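Local structure of Fdc1 (Candida dubliniensis, 4ZAD) at residues Gln366-Ala371 against Ile409-Ile414; Thr433-Pro438 against Cys475-Gln480; Met162-Thr167 against Leu262-Asp267; Tyr275-Thr280 against Leu304-His309; Gly20-Ile25 against Ala49-Asn54. The protein binds a prenylated flavin cofactor and, as a UbiD-family enzyme, probably catalyses the reversible decarboxylation of cinnamic, p-coumaric and ferulic acids. All coordinates share one frame; numbering follows the deposited sequence.

Overall arrangement
Along the chain the contacts come in series, in the order interaction 5, 3, 4, 1 and 2, broadly following the N-terminal, Rift-related and C-terminal family regions. Interaction 5 joins two parallel strands of a beta-alpha-beta unit, its centre about 28 Å from that of interaction 3. Interactions 3 and 4 share the large antiparallel sheet and touch through Trp163 and Tyr305, with centres about 15 Å apart. Interaction 1 pairs two strands of the C-terminal mixed sheet and interaction 2 lies at the end of its strand 470-475; the two touch where Ile414 packs on Cys475. Interactions 1 and 3 lie on opposite sides of the chain's centre, yet each comes within 10 Å of the prenylated flavin. Interactions 1, 2 and 5 also touch the second subunit.

Interaction 1: residues Gln366-Ala371 against Ile409-Ile414; sequences QALWLA and ILHEII
Strands 369-371 and 412-414 run parallel with axes 4.7 Å apart, and Leu370 ties them on both sides: its N donates to Glu412 O and its O accepts from Ile414 N, each at 2.9 Å. Just upstream, Leu368 O takes two donors, His411 N (2.9 Å) and Glu412 N. Where the chains part, a water donates to both Ala367 O and Ile409 O. On one face of the sheet, Ile414 CD1 sits over the indole of Trp369, a CH-pi contact 3.7 Å from the centroid of the six-membered ring. Glu412 runs alongside the same ring, its CB 3.8 Å from Trp369 CD1. On the other face, Leu370 CB touches both Leu410 CD1 and Ile413 CD1, and Leu370 and Ile413 pack against helix 386-399. Glu412 OE2 is held outside the pair by Thr473 and Tyr432, and Tyr432 also stacks on Trp369. One oxygen of this buried carboxylate is thus held by two hydroxyls, while apolar groups and the doubly gripped Leu368 carbonyl fix the start of the strand pair.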
# COMPACT_ATOMS: atom_id res chain seq x y z
N GLN A 366 9.71 -2.00 -0.74
CA GLN A 366 11.13 -2.40 -0.42
C GLN A 366 12.11 -2.15 -1.60
O GLN A 366 13.11 -2.86 -1.79
CB GLN A 366 11.21 -3.86 0.02
CG GLN A 366 10.18 -4.26 1.03
CD GLN A 366 10.44 -3.73 2.40
OE1 GLN A 366 9.50 -3.47 3.14
NE2 GLN A 366 11.71 -3.58 2.77
N ALA A 367 11.81 -1.12 -2.38
CA ALA A 367 12.72 -0.65 -3.40
C ALA A 367 12.82 -1.67 -4.51
O ALA A 367 13.84 -1.74 -5.20
CB ALA A 367 14.10 -0.30 -2.83
N LEU A 368 11.73 -2.41 -4.71
CA LEU A 368 11.53 -3.31 -5.86
C LEU A 368 10.72 -2.64 -6.97
O LEU A 368 10.73 -3.11 -8.11
CB LEU A 368 10.84 -4.58 -5.41
CG LEU A 368 11.75 -5.51 -4.60
CD1 LEU A 368 10.99 -6.40 -3.67
CD2 LEU A 368 12.63 -6.33 -5.55
N TRP A 369 10.04 -1.54 -6.66
CA TRP A 369 9.17 -0.85 -7.63
C TRP A 369 9.73 0.49 -7.89
O TRP A 369 10.19 1.15 -6.98
CB TRP A 369 7.80 -0.57 -7.05
CG TRP A 369 6.89 -1.65 -6.95
CD1 TRP A 369 7.16 -2.97 -7.10
CD2 TRP A 369 5.52 -1.54 -6.62
NE1 TRP A 369 6.01 -3.70 -6.88
CE2 TRP A 369 4.99 -2.83 -6.59
CE3 TRP A 369 4.70 -0.46 -6.32
CZ2 TRP A 369 3.66 -3.07 -6.31
CZ3 TRP A 369 3.41 -0.68 -6.03
CH2 TRP A 369 2.88 -1.98 -6.03
N LEU A 370 9.58 0.96 -9.11
CA LEU A 370 9.95 2.36 -9.43
C LEU A 370 8.74 2.97 -10.08
O LEU A 370 8.32 2.54 -11.11
CB LEU A 370 11.15 2.43 -10.39
CG LEU A 370 11.63 3.85 -10.75
CD1 LEU A 370 12.23 4.48 -9.50
CD2 LEU A 370 12.63 3.90 -11.91
N ALA A 371 8.16 3.96 -9.43
CA ALA A 371 7.06 4.69 -10.02
C ALA A 371 7.66 5.68 -10.98
O ALA A 371 8.67 6.33 -10.63
CB ALA A 371 6.25 5.41 -8.94
N ILE A 409 18.39 -3.30 -9.07
CA ILE A 409 17.54 -3.75 -7.95
C ILE A 409 16.06 -3.67 -8.22
O ILE A 409 15.28 -4.16 -7.43
CB ILE A 409 17.81 -2.99 -6.66
CG1 ILE A 409 17.08 -1.64 -6.67
CG2 ILE A 409 19.33 -2.86 -6.41
CD1 ILE A 409 17.71 -0.64 -5.73
N LEU A 410 15.66 -3.05 -9.31
CA LEU A 410 14.24 -2.73 -9.55
C LEU A 410 13.56 -3.88 -10.24
O LEU A 410 14.20 -4.51 -11.10
CB LEU A 410 14.14 -1.44 -10.37
CG LEU A 410 14.64 -0.20 -9.60
CD1 LEU A 410 14.74 1.01 -10.56
CD2 LEU A 410 13.82 0.16 -8.38
N HIS A 411 12.49 -4.44 -10.05
CA HIS A 411 11.79 -5.44 -10.68
C HIS A 411 10.45 -5.08 -11.35
O HIS A 411 9.97 -5.83 -12.17
CB HIS A 411 11.59 -6.66 -9.82
CG HIS A 411 12.69 -7.67 -9.90
ND1 HIS A 411 13.96 -7.44 -9.40
CD2 HIS A 411 12.69 -8.96 -10.32
CE1 HIS A 411 14.70 -8.53 -9.55
NE2 HIS A 411 13.96 -9.46 -10.12
N GLU A 412 9.85 -3.95 -11.00
CA GLU A 412 8.60 -3.54 -11.61
C GLU A 412 8.61 -2.02 -11.77
O GLU A 412 8.92 -1.29 -10.83
CB GLU A 412 7.42 -4.01 -10.78
CG GLU A 412 6.07 -3.64 -11.36
CD GLU A 412 4.98 -4.66 -11.08
OE1 GLU A 412 5.22 -5.64 -10.34
OE2 GLU A 412 3.87 -4.48 -11.61
N ILE A 413 8.34 -1.56 -12.98
CA ILE A 413 8.38 -0.14 -13.28
C ILE A 413 6.93 0.19 -13.55
O ILE A 413 6.25 -0.59 -14.22
CB ILE A 413 9.18 0.19 -14.53
CG1 ILE A 413 10.56 -0.50 -14.49
CG2 ILE A 413 9.28 1.71 -14.68
CD1 ILE A 413 11.49 -0.05 -13.35
N ILE A 414 6.46 1.30 -13.00
CA ILE A 414 5.06 1.59 -12.96
C ILE A 414 4.80 2.92 -13.62
O ILE A 414 5.22 3.93 -13.14
CB ILE A 414 4.61 1.63 -11.55
CG1 ILE A 414 4.68 0.20 -10.97
CG2 ILE A 414 3.20 2.17 -11.48
CD1 ILE A 414 4.22 0.11 -9.56
O HOH W 1 15.28 -3.89 -4.64

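Interaction 2: residues Thr433-Pro438 against Cys475-Gln480; sequences TTRHTP and CIFPKQ
Arg435, the first residue beyond helix 425-434, lays its side chain along the chain that leaves strand 470-475. Its CB starts against Cys475 CB, 3.7 Å away. With CG anti to the carbonyl carbon (chi1 -51°), the next methylene is carried to Phe477, where CG lies 3.7 Å from the ring atom CZ. CD then rests on the backbone, 3.5 Å from Cys475 O. From CG to NE the chain is extended and crosses Phe477 at about a right angle. NE is hydrogen-bonded to Tyr293 OH of the second subunit, NH2 forms a salt bridge with Asp419, and Trp430 adds a cation-pi contact. Of these three partners, Asp419 probably balances much of the buried charge. Cys475 CA also makes a CA-H...O contact of 3.5 Å with Arg435 O, and Cys475 SG lies 3.9 Å from His436 CB. The backbone N of Phe477 donates to Gln480 OE1, in the carbonyl plane, on a lone pair, at 3.0 Å. The contact joins the C-terminal end of a helix to the exit of a neighbouring sheet strand in the UbiD C-terminal region, here at the dimer interface.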
# COMPACT_ATOMS: atom_id res chain seq x y z
N THR A 433 -3.68 -0.34 -8.67
CA THR A 433 -4.67 -1.39 -8.63
C THR A 433 -5.83 -1.05 -9.57
O THR A 433 -6.41 -1.95 -10.16
CB THR A 433 -5.14 -1.64 -7.21
OG1 THR A 433 -5.61 -0.43 -6.65
CG2 THR A 433 -3.98 -2.06 -6.35
N THR A 434 -6.14 0.23 -9.75
CA THR A 434 -7.28 0.63 -10.55
C THR A 434 -6.97 0.96 -12.01
O THR A 434 -7.89 1.08 -12.79
CB THR A 434 -8.08 1.84 -9.90
OG1 THR A 434 -7.25 3.02 -9.76
CG2 THR A 434 -8.60 1.46 -8.56
N ARG A 435 -5.70 1.10 -12.39
CA ARG A 435 -5.37 1.48 -13.78
C ARG A 435 -4.61 0.44 -14.65
O ARG A 435 -4.22 0.77 -15.74
CB ARG A 435 -4.59 2.79 -13.78
CG ARG A 435 -5.27 3.87 -12.98
CD ARG A 435 -4.71 5.29 -13.21
NE ARG A 435 -5.37 6.21 -12.31
CZ ARG A 435 -5.06 7.48 -12.14
NH1 ARG A 435 -4.10 8.04 -12.88
NH2 ARG A 435 -5.75 8.23 -11.27
N HIS A 436 -4.40 -0.79 -14.21
CA HIS A 436 -3.70 -1.76 -15.06
C HIS A 436 -4.38 -3.10 -14.96
O HIS A 436 -4.66 -3.57 -13.86
CB HIS A 436 -2.21 -1.91 -14.68
CG HIS A 436 -1.91 -3.04 -13.75
ND1 HIS A 436 -1.87 -2.89 -12.38
CD2 HIS A 436 -1.64 -4.35 -13.98
CE1 HIS A 436 -1.57 -4.05 -11.81
NE2 HIS A 436 -1.43 -4.95 -12.77
N THR A 437 -4.65 -3.70 -16.11
CA THR A 437 -5.14 -5.07 -16.18
C THR A 437 -4.09 -6.05 -15.70
O THR A 437 -3.03 -6.14 -16.27
CB THR A 437 -5.48 -5.45 -17.61
OG1 THR A 437 -6.51 -4.60 -18.07
CG2 THR A 437 -5.99 -6.88 -17.68
N PRO A 438 -4.39 -6.82 -14.66
CA PRO A 438 -3.40 -7.83 -14.29
C PRO A 438 -2.87 -8.62 -15.46
O PRO A 438 -3.64 -9.09 -16.30
CB PRO A 438 -4.16 -8.73 -13.33
CG PRO A 438 -5.09 -7.79 -12.64
CD PRO A 438 -5.53 -6.82 -13.74
N CYS A 475 0.04 2.08 -16.00
CA CYS A 475 -1.16 2.50 -15.27
C CYS A 475 -1.62 3.83 -15.85
O CYS A 475 -1.77 4.76 -15.12
CB CYS A 475 -0.87 2.62 -13.80
SG CYS A 475 -0.34 1.05 -12.96
N ILE A 476 -1.85 3.87 -17.18
CA ILE A 476 -2.25 5.06 -17.94
C ILE A 476 -3.28 4.57 -18.96
O ILE A 476 -3.03 3.68 -19.75
CB ILE A 476 -1.07 5.66 -18.69
CG1 ILE A 476 0.12 5.81 -17.74
CG2 ILE A 476 -1.36 7.01 -19.30
CD1 ILE A 476 1.37 6.40 -18.41
N PHE A 477 -4.46 5.13 -18.90
CA PHE A 477 -5.56 4.60 -19.70
C PHE A 477 -5.32 4.75 -21.20
O PHE A 477 -4.74 5.73 -21.63
CB PHE A 477 -6.81 5.32 -19.33
CG PHE A 477 -7.22 5.13 -17.90
CD1 PHE A 477 -7.51 3.87 -17.42
CD2 PHE A 477 -7.37 6.25 -17.05
CE1 PHE A 477 -7.92 3.72 -16.12
CE2 PHE A 477 -7.77 6.11 -15.75
CZ PHE A 477 -8.05 4.87 -15.28
N PRO A 478 -5.75 3.79 -22.00
CA PRO A 478 -5.48 3.91 -23.43
C PRO A 478 -5.67 5.29 -24.01
O PRO A 478 -4.80 5.75 -24.74
CB PRO A 478 -6.46 2.94 -24.05
CG PRO A 478 -6.53 1.82 -23.06
CD PRO A 478 -6.37 2.49 -21.69
N LYS A 479 -6.75 5.98 -23.65
CA LYS A 479 -7.04 7.29 -24.23
C LYS A 479 -6.24 8.44 -23.68
O LYS A 479 -6.36 9.56 -24.18
CB LYS A 479 -8.53 7.64 -24.09
CG LYS A 479 -9.39 7.00 -25.15
CD LYS A 479 -10.77 7.67 -25.23
CE LYS A 479 -11.77 6.78 -26.03
NZ LYS A 479 -11.12 6.34 -27.35
N GLN A 480 -5.46 8.20 -22.63
CA GLN A 480 -4.52 9.20 -22.15
C GLN A 480 -3.36 9.32 -23.12
O GLN A 480 -2.63 10.30 -23.07
CB GLN A 480 -4.00 8.87 -20.73
CG GLN A 480 -4.97 9.25 -19.55
CD GLN A 480 -4.37 9.00 -18.16
OE1 GLN A 480 -4.08 7.85 -17.78
NE2 GLN A 480 -4.20 10.06 -17.39

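Interaction 3: residues Met162-Thr167 against Leu262-Asp267; sequences MWVLQT and LEVPAD
Met162 and Pro265 meet tip to tip at one end of this contact, and Leu262 reaches in between Val164 and Gln166 at the other. These are its tight places. The thioether of Met162 leaves the strand extended, then bends at its last torsion (chi3 85°), which sets CE 3.6 Å from Pro265 CG and equally near CD of the same ring. Leu262 divides its two methyls: CD1 touches the backbone at Val164 O, 3.5 Å away, and CD2 abuts Gln166 CB at 3.6 Å. Between these two ends the fit is slacker. Val164 CG2 stays 4.3 Å from Val264 CG1, and Val164 CG1 approaches Glu263 O no closer than 3.9 Å. Toward solvent, Gln166 and Glu263 are both partly exposed. NE2 of Gln166 is hydrogen-bonded to Thr173 OG1 on the adjoining strand. The axes of strands 162-166 and 263-265 approach to 8.5 Å, with N-to-C directions 156° apart, too far for backbone pairing, and the contact is carried by side chains. Val264 also packs on Ala217 and Cys219 of strand 214-220, and Met162 backs Trp175, a residue that binds the prenylated FMN. An outer strand of a small three-stranded sheet thus packs against the large antiparallel sheet, consistent with the FMN-binding split barrel of the UbiD central domain.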
# COMPACT_ATOMS: atom_id res chain seq x y z
N MET A 162 32.39 3.18 4.53
CA MET A 162 32.66 3.40 3.11
C MET A 162 33.90 2.65 2.67
O MET A 162 34.94 2.79 3.29
CB MET A 162 32.87 4.89 2.93
CG MET A 162 33.22 5.38 1.57
SD MET A 162 33.34 7.20 1.59
CE MET A 162 35.02 7.50 2.14
N TRP A 163 33.80 1.88 1.59
CA TRP A 163 34.96 1.16 1.07
C TRP A 163 35.55 2.08 0.06
O TRP A 163 34.82 2.60 -0.77
CB TRP A 163 34.60 -0.14 0.35
CG TRP A 163 33.94 -1.20 1.16
CD1 TRP A 163 32.63 -1.51 1.19
CD2 TRP A 163 34.58 -2.11 2.05
NE1 TRP A 163 32.40 -2.54 2.06
CE2 TRP A 163 33.59 -2.93 2.60
CE3 TRP A 163 35.89 -2.28 2.47
CZ2 TRP A 163 33.87 -3.93 3.51
CZ3 TRP A 163 36.16 -3.26 3.40
CH2 TRP A 163 35.16 -4.07 3.90
N VAL A 164 36.87 2.25 0.16
CA VAL A 164 37.64 3.02 -0.77
C VAL A 164 38.51 2.03 -1.52
O VAL A 164 39.37 1.39 -0.90
CB VAL A 164 38.55 4.01 -0.01
CG1 VAL A 164 39.42 4.86 -0.99
CG2 VAL A 164 37.71 4.88 0.95
N LEU A 165 38.25 1.86 -2.82
CA LEU A 165 39.06 1.02 -3.69
C LEU A 165 39.43 1.87 -4.88
O LEU A 165 38.63 2.68 -5.34
CB LEU A 165 38.27 -0.23 -4.15
CG LEU A 165 38.39 -1.57 -3.37
CD1 LEU A 165 38.70 -1.40 -1.88
CD2 LEU A 165 37.12 -2.42 -3.47
N GLN A 166 40.66 1.69 -5.37
CA GLN A 166 41.21 2.41 -6.53
C GLN A 166 41.70 1.42 -7.59
O GLN A 166 42.26 0.39 -7.26
CB GLN A 166 42.38 3.25 -6.05
CG GLN A 166 42.99 4.20 -7.10
CD GLN A 166 44.14 4.98 -6.53
OE1 GLN A 166 45.29 4.50 -6.48
NE2 GLN A 166 43.85 6.20 -6.07
N THR A 167 41.47 1.73 -8.86
CA THR A 167 41.93 0.89 -9.99
C THR A 167 43.47 0.87 -10.06
O THR A 167 44.13 1.77 -9.54
CB THR A 167 41.34 1.40 -11.35
OG1 THR A 167 41.64 2.78 -11.51
CG2 THR A 167 39.84 1.22 -11.40
N LEU A 262 46.09 4.98 -0.57
CA LEU A 262 44.72 5.46 -0.71
C LEU A 262 44.52 6.72 0.16
O LEU A 262 45.17 6.89 1.21
CB LEU A 262 43.69 4.38 -0.34
CG LEU A 262 43.67 3.04 -1.10
CD1 LEU A 262 42.77 1.94 -0.42
CD2 LEU A 262 43.25 3.24 -2.52
N GLU A 263 43.63 7.59 -0.30
CA GLU A 263 43.23 8.79 0.44
C GLU A 263 41.86 8.59 1.02
O GLU A 263 40.94 8.18 0.34
CB GLU A 263 43.16 9.99 -0.50
CG GLU A 263 44.53 10.47 -0.88
CD GLU A 263 44.52 11.50 -1.97
OE1 GLU A 263 43.47 11.65 -2.67
OE2 GLU A 263 45.59 12.15 -2.12
N VAL A 264 41.72 8.95 2.27
CA VAL A 264 40.46 8.83 2.95
C VAL A 264 40.09 10.17 3.58
O VAL A 264 40.94 11.01 3.75
CB VAL A 264 40.59 7.75 3.99
CG1 VAL A 264 40.91 6.42 3.29
CG2 VAL A 264 41.66 8.11 5.03
N PRO A 265 38.80 10.38 3.88
CA PRO A 265 38.43 11.70 4.39
C PRO A 265 39.11 12.05 5.71
O PRO A 265 39.19 11.22 6.61
CB PRO A 265 36.91 11.61 4.58
CG PRO A 265 36.45 10.39 3.83
CD PRO A 265 37.64 9.47 3.74
N ALA A 266 39.59 13.29 5.83
CA ALA A 266 40.15 13.82 7.08
C ALA A 266 39.26 13.56 8.28
O ALA A 266 39.76 13.20 9.34
CB ALA A 266 40.42 15.31 6.95
N ASP A 267 37.96 13.75 8.12
CA ASP A 267 37.01 13.58 9.24
C ASP A 267 36.28 12.25 9.14
O ASP A 267 35.22 12.12 8.50
CB ASP A 267 35.98 14.73 9.28
CG ASP A 267 36.64 16.09 9.50
OD1 ASP A 267 36.99 16.39 10.66
OD2 ASP A 267 36.78 16.85 8.50

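Interaction 4: residues Tyr275-Thr280 against Leu304-His309; sequences YLDRDT and LYRVNH
Two neighbouring antiparallel strands of the large sheet in the Rift-related region meet here: Tyr275 and Asp277 form hydrogen-bonded pairs with Arg306 and Leu304, flanking the non-hydrogen-bonded pair of Leu276 and Tyr305. Arg306 N donates to Tyr275 O at 2.8 Å. On one face of the sheet, Leu276 CD1 stands over the centre of the Tyr305 ring, 3.7 Å from the centroid, in a CH-pi contact. Trp163 stacks on the same ring. The other face carries a salt bridge. Asp277 OD2 is gripped side-on by Arg306: NE donates to the anti lone pair of OD2 at 2.9 Å, while NH2 comes from above the carboxylate plane at 3.2 Å. Leu304 CD2 lies over one face of that guanidinium, toward its rim, 3.6 Å above the plane. The second oxygen of Asp277 closes an Asx turn, OD1 accepting from Asp279 N at 2.9 Å, just where the chain turns a corner out of strand 270-277. Thr280, past that corner, comes back tip to tip with Arg306, its CG2 lying 3.4 Å from NH2. At the far end Asn308 and His309 share Glu273 as partner in a classic beta bulge, and Asn308 OD1 lies 3.5 Å from Tyr275 CD2, the amide and ring planes 69° apart.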
# COMPACT_ATOMS: atom_id res chain seq x y z
N TYR A 275 44.13 -5.28 2.69
CA TYR A 275 44.13 -5.86 1.35
C TYR A 275 42.87 -6.68 1.16
O TYR A 275 42.61 -7.62 1.93
CB TYR A 275 45.34 -6.79 1.14
CG TYR A 275 46.66 -6.07 1.00
CD1 TYR A 275 46.90 -5.20 -0.09
CD2 TYR A 275 47.67 -6.23 1.94
CE1 TYR A 275 48.13 -4.52 -0.21
CE2 TYR A 275 48.88 -5.56 1.83
CZ TYR A 275 49.11 -4.72 0.76
OH TYR A 275 50.33 -4.09 0.66
N LEU A 276 42.10 -6.32 0.14
CA LEU A 276 40.99 -7.18 -0.31
C LEU A 276 41.61 -8.34 -1.07
O LEU A 276 42.38 -8.13 -2.02
CB LEU A 276 39.97 -6.43 -1.20
CG LEU A 276 39.00 -7.34 -1.96
CD1 LEU A 276 38.20 -8.27 -0.98
CD2 LEU A 276 38.06 -6.62 -2.90
N ASP A 277 41.27 -9.55 -0.63
CA ASP A 277 41.87 -10.75 -1.15
C ASP A 277 40.83 -11.49 -1.92
O ASP A 277 39.93 -12.11 -1.37
CB ASP A 277 42.43 -11.60 -0.02
CG ASP A 277 43.27 -12.76 -0.50
OD1 ASP A 277 43.13 -13.20 -1.66
OD2 ASP A 277 44.05 -13.28 0.31
N ARG A 278 40.94 -11.42 -3.23
CA ARG A 278 39.90 -11.97 -4.06
C ARG A 278 40.25 -13.41 -4.48
O ARG A 278 39.48 -14.08 -5.23
CB ARG A 278 39.64 -11.03 -5.23
CG ARG A 278 38.26 -11.29 -5.81
CD ARG A 278 37.31 -10.09 -5.79
NE ARG A 278 37.16 -9.59 -7.14
CZ ARG A 278 36.66 -10.29 -8.15
NH1 ARG A 278 36.23 -11.52 -8.00
NH2 ARG A 278 36.60 -9.73 -9.34
N ASP A 279 41.38 -13.87 -3.93
CA ASP A 279 41.92 -15.18 -4.18
C ASP A 279 41.52 -16.16 -3.10
O ASP A 279 41.85 -17.34 -3.18
CB ASP A 279 43.45 -15.12 -4.21
CG ASP A 279 44.00 -14.49 -5.45
OD1 ASP A 279 43.23 -13.90 -6.25
OD2 ASP A 279 45.23 -14.61 -5.65
N THR A 280 40.87 -15.69 -2.05
CA THR A 280 40.45 -16.64 -1.01
C THR A 280 39.00 -16.38 -0.66
O THR A 280 38.66 -15.27 -0.32
CB THR A 280 41.33 -16.64 0.29
OG1 THR A 280 40.58 -16.17 1.41
CG2 THR A 280 42.63 -15.83 0.14
N LEU A 304 37.80 -11.87 0.93
CA LEU A 304 38.24 -11.57 2.29
C LEU A 304 39.08 -10.35 2.34
O LEU A 304 40.07 -10.27 1.61
CB LEU A 304 39.08 -12.72 2.87
CG LEU A 304 39.44 -12.60 4.34
CD1 LEU A 304 38.16 -12.50 5.23
CD2 LEU A 304 40.31 -13.80 4.76
N TYR A 305 38.67 -9.41 3.20
CA TYR A 305 39.39 -8.17 3.42
C TYR A 305 40.26 -8.37 4.63
O TYR A 305 39.74 -8.59 5.73
CB TYR A 305 38.45 -7.02 3.72
CG TYR A 305 37.48 -6.61 2.62
CD1 TYR A 305 36.30 -7.29 2.43
CD2 TYR A 305 37.72 -5.48 1.84
CE1 TYR A 305 35.40 -6.90 1.47
CE2 TYR A 305 36.81 -5.07 0.86
CZ TYR A 305 35.64 -5.79 0.70
OH TYR A 305 34.71 -5.41 -0.25
N ARG A 306 41.57 -8.27 4.45
CA ARG A 306 42.51 -8.50 5.51
C ARG A 306 42.89 -7.15 5.99
O ARG A 306 43.50 -6.41 5.25
CB ARG A 306 43.74 -9.22 5.00
CG ARG A 306 43.42 -10.51 4.20
CD ARG A 306 44.73 -11.28 3.79
NE ARG A 306 44.42 -12.55 3.14
CZ ARG A 306 44.12 -13.68 3.79
NH1 ARG A 306 44.09 -13.70 5.14
NH2 ARG A 306 43.83 -14.79 3.09
N VAL A 307 42.54 -6.83 7.23
CA VAL A 307 42.83 -5.51 7.85
C VAL A 307 44.23 -5.53 8.47
O VAL A 307 44.49 -6.35 9.32
CB VAL A 307 41.77 -5.22 8.96
CG1 VAL A 307 42.03 -3.90 9.67
CG2 VAL A 307 40.38 -5.27 8.38
N ASN A 308 45.11 -4.63 8.04
CA ASN A 308 46.46 -4.49 8.58
C ASN A 308 46.60 -3.30 9.54
O ASN A 308 47.57 -3.22 10.26
CB ASN A 308 47.51 -4.27 7.46
CG ASN A 308 47.57 -5.41 6.40
OD1 ASN A 308 47.94 -5.14 5.23
ND2 ASN A 308 47.23 -6.66 6.78
N HIS A 309 45.69 -2.35 9.52
CA HIS A 309 45.87 -1.11 10.28
C HIS A 309 44.52 -0.57 10.67
O HIS A 309 43.53 -0.98 10.10
CB HIS A 309 46.63 -0.05 9.45
CG HIS A 309 47.18 1.08 10.27
ND1 HIS A 309 48.33 0.97 11.03
CD2 HIS A 309 46.72 2.34 10.48
CE1 HIS A 309 48.57 2.12 11.63
NE2 HIS A 309 47.60 2.97 11.32

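Interaction 5: residues Gly20-Ile25 against Ala49-Asn54; sequences GDLIEI and APLFNN
Ile25 CD1 occupies the apolar centre, side by side with Pro50 and Phe52: it lies 3.9 Å from Pro50 CB and 3.8 Å from Phe52 CE2. The Phe52 ring continues this core onto helix 34-45, and Tyr511 and Tyr512 of the second subunit pack on Ile25 and Pro50. On the opposite face of the sheet, Leu22 CG is anti to the backbone N (chi1 -170°), which lets CD1 come within 4.0 Å of Ala49 CB. Between the faces runs a parallel ladder. Ile23 N donates to Ala49 O and its O accepts from Leu51 N, while Ile25 N donates to Leu51 O (2.8 Å). Outward, Glu24 lies alongside Leu51 at the exposed edge, and Asp21 pairs with Arg78 and Arg86. At the other end a water donates to Ile25 O (2.7 Å) and accepts from Asn54 N (2.8 Å). In this beta-alpha-beta crossover through helix 34-45, ladder and water meet the backbone polarity; apolar side chains fill the Ile25 face, while the opposite face combines Leu22, Ala49 and Leu51 with exposed Glu24.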
# COMPACT_ATOMS: atom_id res chain seq x y z
N GLY A 20 16.27 18.10 18.26
CA GLY A 20 15.49 17.22 19.15
C GLY A 20 15.25 15.85 18.55
O GLY A 20 14.29 15.16 18.90
N ASP A 21 16.14 15.46 17.65
CA ASP A 21 15.99 14.23 16.92
C ASP A 21 17.10 13.23 17.23
O ASP A 21 17.34 12.33 16.46
CB ASP A 21 15.96 14.57 15.45
CG ASP A 21 15.53 13.43 14.61
OD1 ASP A 21 14.67 12.65 15.04
OD2 ASP A 21 16.05 13.35 13.49
N LEU A 22 17.72 13.39 18.40
CA LEU A 22 18.75 12.47 18.93
C LEU A 22 18.57 12.16 20.44
O LEU A 22 18.42 13.07 21.27
CB LEU A 22 20.12 13.09 18.72
CG LEU A 22 21.27 12.13 19.02
CD1 LEU A 22 21.48 11.19 17.83
CD2 LEU A 22 22.51 12.94 19.32
N ILE A 23 18.62 10.89 20.80
CA ILE A 23 18.60 10.46 22.19
C ILE A 23 19.90 9.76 22.53
O ILE A 23 20.20 8.73 21.94
CB ILE A 23 17.41 9.51 22.44
CG1 ILE A 23 16.08 10.31 22.39
CG2 ILE A 23 17.51 8.83 23.77
CD1 ILE A 23 16.01 11.60 23.31
N GLU A 24 20.69 10.33 23.44
CA GLU A 24 21.84 9.61 23.98
C GLU A 24 21.27 8.56 24.94
O GLU A 24 20.39 8.86 25.74
CB GLU A 24 22.85 10.53 24.72
CG GLU A 24 23.23 11.85 23.98
CD GLU A 24 24.68 12.33 24.19
OE1 GLU A 24 25.53 11.53 24.64
OE2 GLU A 24 25.00 13.51 23.89
N ILE A 25 21.72 7.31 24.80
CA ILE A 25 21.40 6.26 25.75
C ILE A 25 22.65 5.90 26.55
O ILE A 25 23.62 5.34 26.01
CB ILE A 25 20.94 4.98 25.08
CG1 ILE A 25 19.71 5.23 24.22
CG2 ILE A 25 20.61 3.93 26.12
CD1 ILE A 25 19.36 4.04 23.34
N ALA A 49 17.07 9.28 16.64
CA ALA A 49 18.19 8.41 16.36
C ALA A 49 18.88 8.17 17.68
O ALA A 49 19.15 9.12 18.39
CB ALA A 49 19.17 9.08 15.36
N PRO A 50 19.16 6.89 18.02
CA PRO A 50 19.85 6.59 19.25
C PRO A 50 21.37 6.60 19.12
O PRO A 50 21.95 5.88 18.31
CB PRO A 50 19.34 5.18 19.59
CG PRO A 50 19.08 4.57 18.30
CD PRO A 50 18.70 5.67 17.34
N LEU A 51 22.00 7.43 19.92
CA LEU A 51 23.41 7.34 20.18
C LEU A 51 23.61 6.41 21.40
O LEU A 51 23.10 6.66 22.50
CB LEU A 51 23.95 8.74 20.43
CG LEU A 51 25.45 8.91 20.58
CD1 LEU A 51 26.25 8.21 19.49
CD2 LEU A 51 25.77 10.42 20.62
N PHE A 52 24.32 5.31 21.18
CA PHE A 52 24.60 4.36 22.22
C PHE A 52 25.95 4.67 22.79
O PHE A 52 26.96 4.35 22.16
CB PHE A 52 24.66 2.96 21.65
CG PHE A 52 23.38 2.46 21.13
CD1 PHE A 52 23.04 2.64 19.82
CD2 PHE A 52 22.50 1.79 21.97
CE1 PHE A 52 21.87 2.18 19.35
CE2 PHE A 52 21.34 1.31 21.49
CZ PHE A 52 21.02 1.50 20.18
N ASN A 53 25.98 5.29 23.97
CA ASN A 53 27.23 5.62 24.65
C ASN A 53 27.79 4.48 25.52
O ASN A 53 28.97 4.46 25.81
CB ASN A 53 27.06 6.86 25.53
CG ASN A 53 26.67 8.12 24.76
OD1 ASN A 53 25.98 8.98 25.31
ND2 ASN A 53 27.12 8.26 23.51
N ASN A 54 26.94 3.55 25.95
CA ASN A 54 27.36 2.52 26.92
C ASN A 54 27.00 1.16 26.41
O ASN A 54 25.98 0.61 26.77
CB ASN A 54 26.72 2.80 28.30
CG ASN A 54 27.27 1.88 29.43
OD1 ASN A 54 28.19 1.06 29.25
ND2 ASN A 54 26.68 2.03 30.62
O HOH W 2 24.28 2.85 25.34